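Local coordinates for protein monoacylglycerol lipase (Palaeococcus ferrophilus, PDB 6QE2) that probably hydrolyses monoacylglycerols to glycerol and free fatty acids, as an enzyme of the alpha/beta-hydrolase fold, at residues R5-F8 and G14-V17; G42-D47 and I74-E79. All coordinates share one frame; numbering follows the deposited sequence.

Interaction 1 (R5-F8 and G14-V17)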
# COMPACT_ATOMS: atom_id res chain seq x y z
N ARG A 5 11.34 12.31 -2.42
CA ARG A 5 10.11 12.55 -3.16
C ARG A 5 10.47 12.74 -4.62
O ARG A 5 11.47 13.37 -4.94
CB ARG A 5 9.42 13.82 -2.65
CG ARG A 5 9.08 13.83 -1.17
CD ARG A 5 8.84 15.26 -0.71
NE ARG A 5 8.38 15.34 0.67
CZ ARG A 5 7.11 15.54 1.02
NH1 ARG A 5 6.18 15.67 0.08
NH2 ARG A 5 6.78 15.60 2.29
N ALA A 6 9.65 12.18 -5.51
CA ALA A 6 9.93 12.33 -6.92
C ALA A 6 8.66 12.42 -7.74
O ALA A 6 7.71 11.69 -7.49
CB ALA A 6 10.77 11.18 -7.41
N LYS A 7 8.64 13.33 -8.71
CA LYS A 7 7.50 13.44 -9.60
C LYS A 7 7.90 12.92 -10.97
O LYS A 7 8.96 13.27 -11.49
CB LYS A 7 7.00 14.88 -9.70
CG LYS A 7 6.52 15.48 -8.39
CD LYS A 7 5.76 16.78 -8.64
CE LYS A 7 6.69 17.96 -8.87
NZ LYS A 7 6.13 19.20 -8.25
N PHE A 8 7.02 12.11 -11.57
CA PHE A 8 7.27 11.50 -12.86
C PHE A 8 6.15 11.86 -13.82
O PHE A 8 4.97 11.84 -13.46
CB PHE A 8 7.37 9.96 -12.77
CG PHE A 8 8.47 9.47 -11.86
CD1 PHE A 8 8.19 9.12 -10.55
CD2 PHE A 8 9.77 9.35 -12.32
CE1 PHE A 8 9.20 8.66 -9.71
CE2 PHE A 8 10.78 8.89 -11.49
CZ PHE A 8 10.49 8.55 -10.18
N GLY A 14 -4.31 14.15 -14.48
CA GLY A 14 -4.26 14.29 -13.05
C GLY A 14 -3.06 13.56 -12.48
O GLY A 14 -2.18 13.09 -13.20
N TRP A 15 -3.06 13.45 -11.16
CA TRP A 15 -1.95 12.88 -10.41
C TRP A 15 -2.35 11.56 -9.76
O TRP A 15 -3.50 11.37 -9.35
CB TRP A 15 -1.47 13.83 -9.31
CG TRP A 15 -0.67 14.97 -9.84
CD1 TRP A 15 -1.11 16.23 -10.11
CD2 TRP A 15 0.72 14.94 -10.17
NE1 TRP A 15 -0.08 17.00 -10.58
CE2 TRP A 15 1.06 16.24 -10.62
CE3 TRP A 15 1.71 13.96 -10.11
CZ2 TRP A 15 2.35 16.56 -11.03
CZ3 TRP A 15 2.99 14.29 -10.51
CH2 TRP A 15 3.30 15.58 -10.97
N VAL A 16 -1.37 10.69 -9.60
CA VAL A 16 -1.55 9.45 -8.87
C VAL A 16 -0.43 9.45 -7.84
O VAL A 16 0.73 9.59 -8.19
CB VAL A 16 -1.42 8.19 -9.73
CG1 VAL A 16 -1.52 6.97 -8.85
CG2 VAL A 16 -2.51 8.15 -10.77
N VAL A 17 -0.79 9.35 -6.57
CA VAL A 17 0.19 9.30 -5.50
C VAL A 17 0.44 7.84 -5.19
O VAL A 17 -0.48 7.10 -4.92
CB VAL A 17 -0.29 10.02 -4.24
CG1 VAL A 17 0.75 9.87 -3.14
CG2 VAL A 17 -0.54 11.48 -4.52
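The methylene groups of Lys7 lie against the outer, six-membered ring of Trp15, and this patch is nearly the whole contact. The nearest approach is Lys7 CD to Trp15 CH2, 3.6 Å, with Lys7 CB and CG slightly farther from the same atom. The lysine stem thus meets one corner of the indole at a slant. In Trp15, CG lies beside the backbone N (chi1 -76°), and although CB does not aim at strand 5-8, the length of the indole brings its far end, CH2 and CZ3, to Lys7. A second, looser touch is Phe8 O, 4.3 Å from Trp15 CZ3. The packed side therefore belongs to the buried tryptophan; the outer side is the exposed lysine, whose chain bends at chi3 (-80°) and chi4 before ending in a long, weak ion pair from NZ to Glu76. Lysine suits its place, with apolar methylenes for the ring and a charge for the surface, and tryptophan suits its own because a wide flat side chain can span the intervening strand. Replacing Trp15 by an alanine would probably open a gap beneath Lys7 and leave its methylenes free to turn. Strands 5-8 and 15-19 are not sheet neighbours: strand 42-46 runs between them, antiparallel to the first and parallel to the second, while helix 63-77, through Leu77, and the loop at Glu79 and Pro81 pack on the same ring.

Interaction 2 (G42-D47 and I74-E79); sequences GVYAFD and IEELGE
Tyr44 OH is gripped from two quarters: it donates a hydrogen bond to Glu76 OE1 at 2.7 Å and is also hydrogen-bonded to Arg5 NH1. The carboxylate oxygen is met on its syn side, with the hydroxyl 22° out of the carboxylate plane. Ring and carboxylate stand almost perpendicular, 82° apart, and Glu76 OE2 sits at the ring edge, in its plane, 3.7 Å from Tyr44 CE2. Both side chains have CG anti to the backbone N; for Glu76 (chi1 175°) the chain then stays extended, so that its carboxylate spans the distance from helix to phenol. Here helix 63-77 belongs to the crossover that joins strand 42-46 to strand 82-86, a beta-alpha-beta unit of the alpha/beta-hydrolase fold, and it packs on one face of the sheet. Lower on the ring the contact turns apolar, with Leu77 CD2 4.0 Å from Tyr44 CD2. A tyrosine serves both ends, its ring packing in the buried layer and its hydroxyl reaching the exposed glutamate. The neighbouring charges of Arg5 and, through a long, weak pair with OE2, Lys7 would tend to keep Glu76 ionised.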
# COMPACT_ATOMS: atom_id res chain seq x y z
N GLY A 42 0.51 12.05 -14.19
CA GLY A 42 1.69 12.28 -13.41
C GLY A 42 1.65 11.35 -12.21
O GLY A 42 0.58 10.99 -11.74
N VAL A 43 2.82 10.92 -11.76
CA VAL A 43 2.93 10.06 -10.58
C VAL A 43 3.82 10.76 -9.58
O VAL A 43 4.92 11.21 -9.92
CB VAL A 43 3.49 8.67 -10.93
CG1 VAL A 43 3.63 7.83 -9.65
CG2 VAL A 43 2.59 7.96 -11.94
N TYR A 44 3.33 10.88 -8.34
CA TYR A 44 4.10 11.45 -7.24
C TYR A 44 4.51 10.28 -6.36
O TYR A 44 3.66 9.62 -5.76
CB TYR A 44 3.28 12.48 -6.46
CG TYR A 44 4.10 13.36 -5.54
CD1 TYR A 44 4.81 12.82 -4.47
CD2 TYR A 44 4.15 14.73 -5.73
CE1 TYR A 44 5.55 13.63 -3.63
CE2 TYR A 44 4.89 15.54 -4.89
CZ TYR A 44 5.59 14.98 -3.84
OH TYR A 44 6.33 15.78 -3.00
N ALA A 45 5.81 10.02 -6.30
CA ALA A 45 6.34 8.92 -5.51
C ALA A 45 7.10 9.46 -4.31
O ALA A 45 7.68 10.54 -4.36
CB ALA A 45 7.26 8.03 -6.36
N PHE A 46 7.09 8.69 -3.23
CA PHE A 46 7.92 9.02 -2.08
C PHE A 46 8.29 7.72 -1.40
O PHE A 46 7.62 6.70 -1.56
CB PHE A 46 7.20 9.96 -1.09
CG PHE A 46 6.05 9.31 -0.36
CD1 PHE A 46 4.78 9.26 -0.92
CD2 PHE A 46 6.24 8.72 0.89
CE1 PHE A 46 3.72 8.66 -0.25
CE2 PHE A 46 5.19 8.11 1.56
CZ PHE A 46 3.93 8.08 0.99
N ASP A 47 9.38 7.76 -0.64
CA ASP A 47 9.75 6.65 0.22
C ASP A 47 9.38 7.00 1.66
O ASP A 47 9.68 8.11 2.12
CB ASP A 47 11.24 6.33 0.09
CG ASP A 47 11.58 5.65 -1.23
OD1 ASP A 47 10.65 5.34 -2.00
OD2 ASP A 47 12.78 5.40 -1.50
N ILE A 74 -0.73 16.48 -1.25
CA ILE A 74 -1.93 17.08 -1.83
C ILE A 74 -1.87 18.60 -1.72
O ILE A 74 -2.29 19.31 -2.64
CB ILE A 74 -3.19 16.49 -1.17
CG1 ILE A 74 -3.34 15.01 -1.54
CG2 ILE A 74 -4.45 17.25 -1.59
CD1 ILE A 74 -4.49 14.32 -0.86
N GLU A 75 -1.33 19.12 -0.62
CA GLU A 75 -1.16 20.57 -0.51
C GLU A 75 -0.19 21.10 -1.57
O GLU A 75 -0.43 22.16 -2.17
CB GLU A 75 -0.62 20.95 0.87
CG GLU A 75 -0.52 22.47 1.08
CD GLU A 75 -0.06 22.87 2.47
OE1 GLU A 75 -0.72 22.53 3.47
OE2 GLU A 75 0.98 23.57 2.55
N GLU A 76 0.90 20.37 -1.82
CA GLU A 76 1.87 20.77 -2.83
C GLU A 76 1.27 20.76 -4.22
O GLU A 76 1.51 21.66 -5.03
CB GLU A 76 3.09 19.85 -2.77
CG GLU A 76 4.12 20.11 -3.87
CD GLU A 76 5.21 19.07 -3.88
OE1 GLU A 76 5.29 18.28 -2.91
OE2 GLU A 76 6.00 19.03 -4.85
N LEU A 77 0.48 19.72 -4.53
CA LEU A 77 -0.08 19.59 -5.87
C LEU A 77 -1.18 20.60 -6.14
O LEU A 77 -1.39 20.99 -7.29
CB LEU A 77 -0.61 18.17 -6.08
CG LEU A 77 0.43 17.06 -6.09
CD1 LEU A 77 -0.22 15.68 -6.23
CD2 LEU A 77 1.47 17.30 -7.17
N GLY A 78 -1.92 20.98 -5.11
CA GLY A 78 -2.99 21.95 -5.28
C GLY A 78 -4.23 21.38 -5.94
O GLY A 78 -5.12 22.12 -6.34
N GLU A 79 -4.34 20.03 -6.02
CA GLU A 79 -5.50 19.42 -6.64
C GLU A 79 -5.68 18.03 -6.04
O GLU A 79 -4.78 17.54 -5.35
CB GLU A 79 -5.35 19.36 -8.16
CG GLU A 79 -4.20 18.53 -8.62
CD GLU A 79 -4.08 18.55 -10.14
OE1 GLU A 79 -3.64 19.58 -10.67
OE2 GLU A 79 -4.43 17.52 -10.80

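How the interactions relate
The two contacts interlock, their centres about 5 Å apart, because strand 42-46 of interaction 2 is the strand bridged by interaction 1. Its backbone probably bonds to strand 5-8 through Ala6 O to Ala45 N and Phe8 N to Val43 O, both 2.8 Å, while Trp15 CE3 packs 3.4 Å from Gly42 C. Side chains join them as well: Lys7 touches Tyr44, so both contacts share one layer between sheet and helix. Together they tie the edge of the central sheet to the end of helix 63-77. Strand 82-86, which that helix leads into, runs on to the probable nucleophile elbow; neither contact supplies a residue of the likely catalytic triad.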